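Side-chain contacts in uncharacterized protein (Vibrio parahaemolyticus, PDB 1ZBP), which is of unknown function but belongs to the ImpE family, whose members are linked to bacterial type VI protein secretion: residues G11-A16 with L41-D46; E39-C42 with E48-D51; D139-D144 with Q259-L264; K241-G246 with S253-L258. One frame throughout, in Å; residues are numbered along the deposited sequence.

Contact 1 of 4, residues G11-A16 with L41-D46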
# COMPACT_ATOMS: atom_id res chain seq x y z
N GLY A 11 -10.16 -0.69 18.27
CA GLY A 11 -9.86 0.20 17.15
C GLY A 11 -9.25 1.51 17.59
O GLY A 11 -9.31 2.50 16.86
N GLN A 12 -8.65 1.53 18.77
CA GLN A 12 -8.03 2.75 19.28
C GLN A 12 -6.52 2.72 19.04
O GLN A 12 -5.77 2.17 19.84
CB GLN A 12 -8.32 2.91 20.77
CG GLN A 12 -8.65 4.34 21.17
CD GLN A 12 -10.02 4.79 20.67
OE1 GLN A 12 -10.35 5.98 20.69
NE2 GLN A 12 -10.83 3.83 20.23
N LEU A 13 -6.09 3.32 17.93
CA LEU A 13 -4.68 3.36 17.56
C LEU A 13 -3.90 4.35 18.41
O LEU A 13 -2.85 4.01 18.94
CB LEU A 13 -4.52 3.71 16.08
CG LEU A 13 -3.12 3.51 15.48
CD1 LEU A 13 -2.74 2.04 15.56
CD2 LEU A 13 -3.10 3.98 14.04
N GLN A 14 -4.40 5.58 18.53
CA GLN A 14 -3.70 6.58 19.33
C GLN A 14 -3.49 6.10 20.76
O GLN A 14 -2.37 6.18 21.29
CB GLN A 14 -4.47 7.90 19.32
CG GLN A 14 -4.68 8.48 17.93
CD GLN A 14 -3.40 8.50 17.11
OE1 GLN A 14 -2.94 7.47 16.64
NE2 GLN A 14 -2.82 9.69 16.96
N GLN A 15 -4.55 5.60 21.39
CA GLN A 15 -4.47 5.11 22.77
C GLN A 15 -3.46 3.97 22.90
O GLN A 15 -2.69 3.92 23.85
CB GLN A 15 -5.85 4.64 23.25
CG GLN A 15 -5.83 3.82 24.55
CD GLN A 15 -7.22 3.40 25.03
OE1 GLN A 15 -8.05 2.92 24.24
NE2 GLN A 15 -7.48 3.55 26.32
N ALA A 16 -3.48 3.06 21.93
CA ALA A 16 -2.57 1.91 21.93
C ALA A 16 -1.11 2.36 21.95
O ALA A 16 -0.26 1.70 22.55
CB ALA A 16 -2.84 1.03 20.71
N LEU A 41 3.50 2.29 14.76
CA LEU A 41 3.95 3.61 14.31
C LEU A 41 3.85 3.70 12.79
O LEU A 41 3.54 4.75 12.22
CB LEU A 41 5.39 3.87 14.75
CG LEU A 41 5.53 4.42 16.18
CD1 LEU A 41 7.00 4.45 16.58
CD2 LEU A 41 4.93 5.82 16.26
N CYS A 42 4.11 2.57 12.12
CA CYS A 42 4.03 2.53 10.67
C CYS A 42 2.56 2.60 10.23
O CYS A 42 2.24 3.24 9.22
CB CYS A 42 4.69 1.26 10.14
SG CYS A 42 6.46 1.25 10.42
N ILE A 43 1.69 1.97 11.00
CA ILE A 43 0.26 1.99 10.71
C ILE A 43 -0.26 3.42 10.83
O ILE A 43 -1.11 3.85 10.05
CB ILE A 43 -0.53 1.07 11.67
CG1 ILE A 43 -0.07 -0.37 11.52
CG2 ILE A 43 -2.02 1.17 11.37
CD1 ILE A 43 -0.73 -1.32 12.49
N ASP A 44 0.25 4.16 11.81
CA ASP A 44 -0.18 5.54 12.02
C ASP A 44 0.36 6.45 10.94
O ASP A 44 -0.16 7.54 10.70
CB ASP A 44 0.30 6.03 13.39
CG ASP A 44 -0.11 7.46 13.67
OD1 ASP A 44 0.48 8.39 13.07
OD2 ASP A 44 -1.01 7.67 14.51
N GLY A 45 1.43 6.00 10.29
CA GLY A 45 2.04 6.79 9.24
C GLY A 45 3.19 7.67 9.70
O GLY A 45 3.82 8.34 8.88
N ASP A 46 3.45 7.71 11.00
CA ASP A 46 4.55 8.53 11.50
C ASP A 46 5.84 7.80 11.17
O ASP A 46 6.40 7.07 12.00
CB ASP A 46 4.44 8.73 13.02
CG ASP A 46 5.30 9.89 13.53
OD1 ASP A 46 6.31 10.22 12.87
OD2 ASP A 46 4.98 10.46 14.59
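The open end of an antiparallel helix hairpin is closed here by Leu13 at the start of helix 13-25 and by Ile43 and Asp44 at the end of helix 31-44. Leu13 does most of the touching through one methyl, CD2. That methyl sits 3.9 Å from Asp44 CA, also meets the CB of Asp44, and lies 4.0 Å from Ile43 CG2. Leu13 reaches across because its CG is anti to the backbone N (chi1 -168°), which swings the isobutyl group out from the first turn of its helix. The antiparallel pairing resembles that of a TPR-like helical hairpin. A glycine with positive phi bounds each of these helix ends: Gly11, the C-prime residue of the Schellman motif that ends the preceding helix, comes just before the N-cap Gln12 of helix 13-25, and Gly45 follows helix 31-44. Outside this apolar patch, the Gln14 side chain bends at chi2 and brings its amide up to the Asp44 carboxylate, the two planes only 15° apart, with Gln14 CD 3.6 Å from Asp44 OD2. Helix 216-219 lies alongside: Lys219 NZ hydrogen-bonds Asp44 O, and its side chain touches both Leu13 and Ile43.

Contact 2 of 4, residues E39-C42 with E48-D51; sequences ELLC and ERAD
Leu41 has CG anti to its carbonyl carbon (chi1 -85°), while Arg49 places CG anti to its own backbone N (chi1 -176°), and these two settings bring both leucine methyls against a single arginine methylene, CG. The helices involved, 31-44 and 47-60, are joined by a very short turn and form an antiparallel helical hairpin, consistent with a TPR-like helical repeat. They come close at the apex: Leu41 CA and Ala50 CA are 5.5 Å apart, a spacing that the small alanine side chain permits.

Ala50 CB fills the middle of the contact. It lies 3.9 Å from Leu41 CB on one helix position and 4.0 Å from Cys42 SG on the next, so a single methyl meets two consecutive residues. Further out, the Arg49 chain crosses the leucine obliquely and bends at chi2, leaving its aliphatic CG to do the touching, while the guanidinium is carried on past the leucine.

No hydrogen bond spans the two segments, and the contact is wholly apolar. Polar ties lie around it: Asp46 OD1 caps the backbone N of Arg49 at the start of helix 47-60, and Asp51 OD1 makes a salt bridge with Arg72 NH2. On helix 31-44, Leu40 packs instead on Ala16, Leu17 and Leu20 of helix 13-25. The fork of Leu41 straddles Arg49 CG, with CD1 and CD2 each 4.0 Å from that carbon.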
# COMPACT_ATOMS: atom_id res chain seq x y z
N GLU A 39 5.72 -1.11 15.02
CA GLU A 39 4.70 -1.60 14.10
C GLU A 39 3.51 -0.64 14.08
O GLU A 39 3.07 -0.20 13.01
CB GLU A 39 4.24 -3.01 14.49
CG GLU A 39 5.13 -4.11 13.94
CD GLU A 39 4.61 -5.50 14.26
OE1 GLU A 39 5.08 -6.47 13.63
OE2 GLU A 39 3.75 -5.64 15.15
N LEU A 40 3.00 -0.31 15.27
CA LEU A 40 1.86 0.60 15.37
C LEU A 40 2.21 2.02 14.94
O LEU A 40 1.32 2.86 14.77
CB LEU A 40 1.32 0.59 16.81
CG LEU A 40 0.98 -0.82 17.36
CD1 LEU A 40 0.38 -0.70 18.75
CD2 LEU A 40 0.02 -1.53 16.42
N LEU A 41 3.50 2.29 14.76
CA LEU A 41 3.95 3.61 14.31
C LEU A 41 3.85 3.70 12.79
O LEU A 41 3.54 4.75 12.22
CB LEU A 41 5.39 3.87 14.75
CG LEU A 41 5.53 4.42 16.18
CD1 LEU A 41 7.00 4.45 16.58
CD2 LEU A 41 4.93 5.82 16.26
N CYS A 42 4.11 2.57 12.12
CA CYS A 42 4.03 2.53 10.67
C CYS A 42 2.56 2.60 10.23
O CYS A 42 2.24 3.24 9.22
CB CYS A 42 4.69 1.26 10.14
SG CYS A 42 6.46 1.25 10.42
N GLU A 48 8.89 9.18 10.23
CA GLU A 48 10.07 9.82 10.82
C GLU A 48 10.37 9.25 12.21
O GLU A 48 11.52 8.97 12.55
CB GLU A 48 9.86 11.33 10.87
CG GLU A 48 11.08 12.14 11.29
CD GLU A 48 10.93 13.62 10.97
OE1 GLU A 48 9.92 14.23 11.38
OE2 GLU A 48 11.85 14.19 10.32
N ARG A 49 9.31 9.06 13.01
CA ARG A 49 9.43 8.51 14.36
C ARG A 49 9.77 7.02 14.31
O ARG A 49 10.69 6.56 14.99
CB ARG A 49 8.10 8.73 15.11
CG ARG A 49 8.06 8.30 16.58
CD ARG A 49 9.00 9.13 17.44
NE ARG A 49 8.78 8.91 18.87
CZ ARG A 49 9.55 9.40 19.83
NH1 ARG A 49 10.61 10.14 19.52
NH2 ARG A 49 9.27 9.16 21.11
N ALA A 50 9.02 6.26 13.51
CA ALA A 50 9.25 4.82 13.38
C ALA A 50 10.70 4.54 13.03
O ALA A 50 11.30 3.59 13.53
CB ALA A 50 8.33 4.24 12.29
N ASP A 51 11.26 5.37 12.17
CA ASP A 51 12.64 5.20 11.75
C ASP A 51 13.55 5.49 12.95
O ASP A 51 14.50 4.75 13.20
CB ASP A 51 12.94 6.13 10.58
CG ASP A 51 14.12 5.68 9.76
OD1 ASP A 51 14.23 4.46 9.48
OD2 ASP A 51 14.93 6.55 9.38

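Contact 3 of 4, residues D139-D144 with Q259-L264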
# COMPACT_ATOMS: atom_id res chain seq x y z
N ASP A 139 -9.52 -18.50 -8.22
CA ASP A 139 -9.98 -19.56 -9.11
C ASP A 139 -11.26 -19.20 -9.89
O ASP A 139 -11.84 -20.05 -10.57
CB ASP A 139 -10.20 -20.85 -8.29
CG ASP A 139 -10.18 -22.12 -9.14
OD1 ASP A 139 -10.50 -23.20 -8.59
OD2 ASP A 139 -9.83 -22.05 -10.33
N THR A 140 -11.73 -17.95 -9.80
CA THR A 140 -12.94 -17.55 -10.54
C THR A 140 -12.56 -16.61 -11.68
O THR A 140 -11.73 -15.73 -11.51
CB THR A 140 -13.95 -16.83 -9.61
OG1 THR A 140 -14.42 -17.75 -8.60
CG2 THR A 140 -15.15 -16.33 -10.42
N SER A 141 -13.15 -16.80 -12.86
CA SER A 141 -12.82 -15.97 -14.00
C SER A 141 -13.55 -14.62 -14.05
O SER A 141 -14.75 -14.53 -13.78
CB SER A 141 -13.09 -16.73 -15.30
OG SER A 141 -12.56 -16.03 -16.43
N PHE A 142 -12.81 -13.57 -14.38
CA PHE A 142 -13.33 -12.20 -14.48
C PHE A 142 -12.69 -11.57 -15.73
O PHE A 142 -11.48 -11.71 -15.95
CB PHE A 142 -12.94 -11.39 -13.23
CG PHE A 142 -13.62 -11.86 -11.97
CD1 PHE A 142 -14.95 -11.52 -11.72
CD2 PHE A 142 -12.96 -12.68 -11.07
CE1 PHE A 142 -15.61 -12.00 -10.58
CE2 PHE A 142 -13.61 -13.17 -9.93
CZ PHE A 142 -14.94 -12.83 -9.69
N SER A 143 -13.48 -10.87 -16.55
CA SER A 143 -12.96 -10.27 -17.78
C SER A 143 -12.13 -9.01 -17.58
O SER A 143 -11.51 -8.52 -18.53
CB SER A 143 -14.10 -9.93 -18.72
OG SER A 143 -14.86 -8.85 -18.21
N ASP A 144 -12.11 -8.47 -16.36
CA ASP A 144 -11.34 -7.27 -16.09
C ASP A 144 -11.19 -6.99 -14.59
O ASP A 144 -12.05 -7.34 -13.79
CB ASP A 144 -12.01 -6.08 -16.79
CG ASP A 144 -11.15 -4.82 -16.76
OD1 ASP A 144 -9.92 -4.94 -16.66
OD2 ASP A 144 -11.72 -3.72 -16.88
N GLN A 259 -4.38 -14.86 -11.21
CA GLN A 259 -3.79 -15.65 -12.30
C GLN A 259 -4.27 -15.02 -13.61
O GLN A 259 -5.45 -15.14 -13.94
CB GLN A 259 -4.27 -17.10 -12.21
CG GLN A 259 -3.19 -18.09 -11.82
CD GLN A 259 -2.26 -18.41 -12.98
OE1 GLN A 259 -2.14 -17.63 -13.93
NE2 GLN A 259 -1.58 -19.57 -12.90
N VAL A 260 -3.36 -14.37 -14.33
CA VAL A 260 -3.69 -13.70 -15.59
C VAL A 260 -4.22 -14.65 -16.67
O VAL A 260 -3.78 -15.80 -16.79
CB VAL A 260 -2.45 -12.93 -16.15
CG1 VAL A 260 -1.37 -13.91 -16.65
CG2 VAL A 260 -2.86 -11.99 -17.27
N ILE A 261 -5.17 -14.17 -17.45
CA ILE A 261 -5.74 -14.97 -18.53
C ILE A 261 -4.81 -14.80 -19.73
O ILE A 261 -4.76 -13.73 -20.31
CB ILE A 261 -7.19 -14.49 -18.81
CG1 ILE A 261 -8.05 -14.83 -17.60
CG2 ILE A 261 -7.76 -15.13 -20.09
CD1 ILE A 261 -9.55 -14.76 -17.83
N LYS A 262 -4.06 -15.84 -20.07
CA LYS A 262 -3.11 -15.76 -21.18
C LYS A 262 -3.80 -15.96 -22.51
O LYS A 262 -4.96 -16.38 -22.56
CB LYS A 262 -1.97 -16.80 -21.06
CG LYS A 262 -1.87 -17.60 -19.76
CD LYS A 262 -1.25 -16.82 -18.61
CE LYS A 262 -1.08 -17.69 -17.34
NZ LYS A 262 -0.46 -16.95 -16.18
N GLU A 263 -3.10 -15.64 -23.59
CA GLU A 263 -3.63 -15.84 -24.94
C GLU A 263 -2.62 -16.75 -25.63
O GLU A 263 -1.68 -16.29 -26.26
CB GLU A 263 -3.74 -14.51 -25.69
CG GLU A 263 -4.13 -13.36 -24.79
CD GLU A 263 -4.42 -12.10 -25.56
OE1 GLU A 263 -4.20 -11.00 -25.00
OE2 GLU A 263 -4.88 -12.22 -26.72
N LEU A 264 -2.84 -18.06 -25.48
CA LEU A 264 -1.96 -19.08 -26.04
C LEU A 264 -1.48 -18.72 -27.43
O LEU A 264 -2.22 -18.84 -28.40
CB LEU A 264 -2.67 -20.43 -26.06
CG LEU A 264 -2.22 -21.49 -25.05
CD1 LEU A 264 -2.02 -20.87 -23.68
CD2 LEU A 264 -3.26 -22.60 -25.01
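The flat peptide group of Phe142 is met at its oxygen: Ile261 CD1 is 4.1 Å from Phe142 O, beyond it and well out of the carbonyl plane. The phenyl ring of Phe142 turns elsewhere, packing on Ala137 and Val245, and its side chain comes no nearer than 6.6 Å to residues 259-264.

Both segments belong to the eight-stranded antiparallel sheet. Strand 135-137 runs between strands 140-147 and 257-260, which explains why the nearest CA atoms, those of Ser141 and Ile261, are still 8.5 Å apart. Ile261 therefore leans across the end of the middle strand, touching Leu136 on the way, and only the tip of its side chain arrives. With CG1 anti to the carbonyl carbon (chi1 -67°), CD1 reaches Ser141 OG at 3.6 Å, a van der Waals touch of a methyl on a hydroxyl with no hydrogen bond across the segments.

This is a thin contact at the surface, where strand 257-260 has just ended and the chain runs out toward the C-terminus. Pairing in the sheet continues a little further through the backbone, since Ile261 bonds with Gly134. The Lys262 side chain turns back toward Gln259: its ammonium approaches the Gln259 amide in the carbonyl plane, on a lone pair, with the C=O...N angle 144° and NZ 2.9 Å from OE1 of Gln259.

Contact 4 of 4, residues K241-G246 with S253-L258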
# COMPACT_ATOMS: atom_id res chain seq x y z
N LYS A 241 -8.42 -1.28 0.77
CA LYS A 241 -8.67 -1.20 -0.65
C LYS A 241 -9.82 -2.13 -1.06
O LYS A 241 -10.04 -3.17 -0.44
CB LYS A 241 -7.38 -1.54 -1.43
CG LYS A 241 -6.22 -0.57 -1.16
CD LYS A 241 -4.99 -0.84 -2.04
CE LYS A 241 -3.85 0.15 -1.74
NZ LYS A 241 -2.66 -0.06 -2.63
N CYS A 242 -10.54 -1.74 -2.11
CA CYS A 242 -11.68 -2.50 -2.61
C CYS A 242 -11.40 -2.43 -4.12
O CYS A 242 -11.10 -1.36 -4.62
CB CYS A 242 -13.01 -1.79 -2.22
SG CYS A 242 -14.55 -2.82 -1.82
N TRP A 243 -11.46 -3.56 -4.82
CA TRP A 243 -11.19 -3.63 -6.25
C TRP A 243 -12.44 -4.01 -7.03
O TRP A 243 -13.32 -4.71 -6.54
CB TRP A 243 -10.10 -4.69 -6.57
CG TRP A 243 -8.67 -4.28 -6.28
CD1 TRP A 243 -8.26 -3.14 -5.67
CD2 TRP A 243 -7.48 -5.03 -6.58
NE1 TRP A 243 -6.89 -3.12 -5.57
CE2 TRP A 243 -6.38 -4.27 -6.12
CE3 TRP A 243 -7.23 -6.28 -7.19
CZ2 TRP A 243 -5.06 -4.70 -6.25
CZ3 TRP A 243 -5.91 -6.71 -7.32
CH2 TRP A 243 -4.84 -5.92 -6.85
N LEU A 244 -12.50 -3.54 -8.27
CA LEU A 244 -13.60 -3.85 -9.15
C LEU A 244 -13.14 -5.06 -9.97
O LEU A 244 -12.25 -4.94 -10.81
CB LEU A 244 -13.87 -2.66 -10.07
CG LEU A 244 -15.08 -2.76 -10.99
CD1 LEU A 244 -16.37 -2.88 -10.16
CD2 LEU A 244 -15.14 -1.51 -11.87
N VAL A 245 -13.73 -6.23 -9.72
CA VAL A 245 -13.36 -7.44 -10.47
C VAL A 245 -14.57 -7.85 -11.28
O VAL A 245 -15.56 -8.34 -10.74
CB VAL A 245 -12.96 -8.62 -9.55
CG1 VAL A 245 -11.60 -8.39 -8.94
CG2 VAL A 245 -13.98 -8.79 -8.45
N GLY A 246 -14.49 -7.64 -12.59
CA GLY A 246 -15.63 -7.98 -13.41
C GLY A 246 -16.74 -6.97 -13.20
O GLY A 246 -16.63 -5.84 -13.64
N SER A 253 -8.62 -7.56 1.10
CA SER A 253 -8.42 -8.59 2.11
C SER A 253 -9.06 -9.93 1.72
O SER A 253 -8.73 -10.97 2.30
CB SER A 253 -8.96 -8.13 3.47
OG SER A 253 -10.37 -8.06 3.48
N ASP A 254 -9.98 -9.93 0.76
CA ASP A 254 -10.60 -11.18 0.35
C ASP A 254 -9.98 -11.72 -0.91
O ASP A 254 -10.51 -12.64 -1.52
CB ASP A 254 -12.10 -11.02 0.11
CG ASP A 254 -12.85 -10.67 1.36
OD1 ASP A 254 -12.35 -10.96 2.47
OD2 ASP A 254 -13.95 -10.09 1.23
N LEU A 255 -8.86 -11.13 -1.31
CA LEU A 255 -8.16 -11.59 -2.50
C LEU A 255 -6.92 -12.38 -2.06
O LEU A 255 -6.07 -11.85 -1.36
CB LEU A 255 -7.73 -10.39 -3.35
CG LEU A 255 -6.96 -10.73 -4.63
CD1 LEU A 255 -7.88 -11.47 -5.60
CD2 LEU A 255 -6.42 -9.46 -5.26
N GLN A 256 -6.85 -13.64 -2.48
CA GLN A 256 -5.70 -14.50 -2.15
C GLN A 256 -4.72 -14.61 -3.31
O GLN A 256 -3.52 -14.47 -3.11
CB GLN A 256 -6.14 -15.91 -1.74
CG GLN A 256 -6.66 -16.08 -0.33
CD GLN A 256 -8.07 -15.54 -0.16
OE1 GLN A 256 -8.98 -15.89 -0.92
NE2 GLN A 256 -8.26 -14.68 0.84
N ASN A 257 -5.22 -14.86 -4.52
CA ASN A 257 -4.34 -14.99 -5.68
C ASN A 257 -4.94 -14.46 -6.98
O ASN A 257 -6.15 -14.44 -7.18
CB ASN A 257 -3.95 -16.46 -5.92
CG ASN A 257 -4.32 -17.37 -4.77
OD1 ASN A 257 -3.55 -17.53 -3.81
ND2 ASN A 257 -5.51 -17.97 -4.84
N LEU A 258 -4.06 -14.03 -7.86
CA LEU A 258 -4.46 -13.56 -9.17
C LEU A 258 -3.68 -14.38 -10.19
O LEU A 258 -2.48 -14.58 -10.05
CB LEU A 258 -4.13 -12.08 -9.36
CG LEU A 258 -5.12 -11.05 -8.83
CD1 LEU A 258 -4.59 -9.65 -9.11
CD2 LEU A 258 -6.48 -11.26 -9.48
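Lys241, two residues before Trp243, has its NZ held by a salt bridge to Glu157 OE2 and a weak hydrogen bond to Pro207 O; Trp243 in turn meets Leu255 and Leu258. The lysine chain runs fully extended away from residues 253-258, so this polar grip lies outside the contact proper. A second polar tie, also weak, joins Trp243 NE1, on the pyrrole side of the indole, to Asp147 OD2 on the neighbouring strand. The benzene half is the part that meets the leucines.

That half is approached from two directions. Leu255 CD2 comes in obliquely, 3.5 Å from CZ3 of Trp243 and 3.8 Å from its CE3. Leu258 CD1 arrives at the ring edge, in the ring plane, 3.7 Å from the same Trp243 CZ3. Both methyls converge on the CZ3 corner.

In the antiparallel sheet, strands 135-137 and 140-147 separate strand 242-245 from strand 257-260, so the indole extends over strand 140-147 and the leucines over strand 135-137 until they meet. The tryptophan rests on Val145 of the nearer strand, while Leu255 and Leu258 both pack on Ala137 of the farther one, and the result is a buried apolar cluster across one side of the sheet. Leu255 stands in the loop leading into strand 257-260, and with CG anti to its backbone N (chi1 179°) it directs CD2 at the CZ3-CE3 bond of the indole. Leu258, within the strand, also touches Phe135 and Leu176.

Overall arrangement
Contacts 1 and 2 belong to the helical N-terminal half and share helix 31-44, which is packed by helix 13-25 on one flank and by helix 47-60 on another; Leu41 and Cys42 lie in both contacts. Contacts 3 and 4 lie in the antiparallel sheet, both use strand 257-260, and are joined where Asp144 O meets Gly246 N. Contacts 2 and 4 are buried and apolar, the first built on a small alanine between helices, the second on a broad indole spanning strands. Contact 1 is half buried, with a polar rim, while contact 3 is a sparse surface touch, its centre about 38 Å from those of contacts 1 and 2.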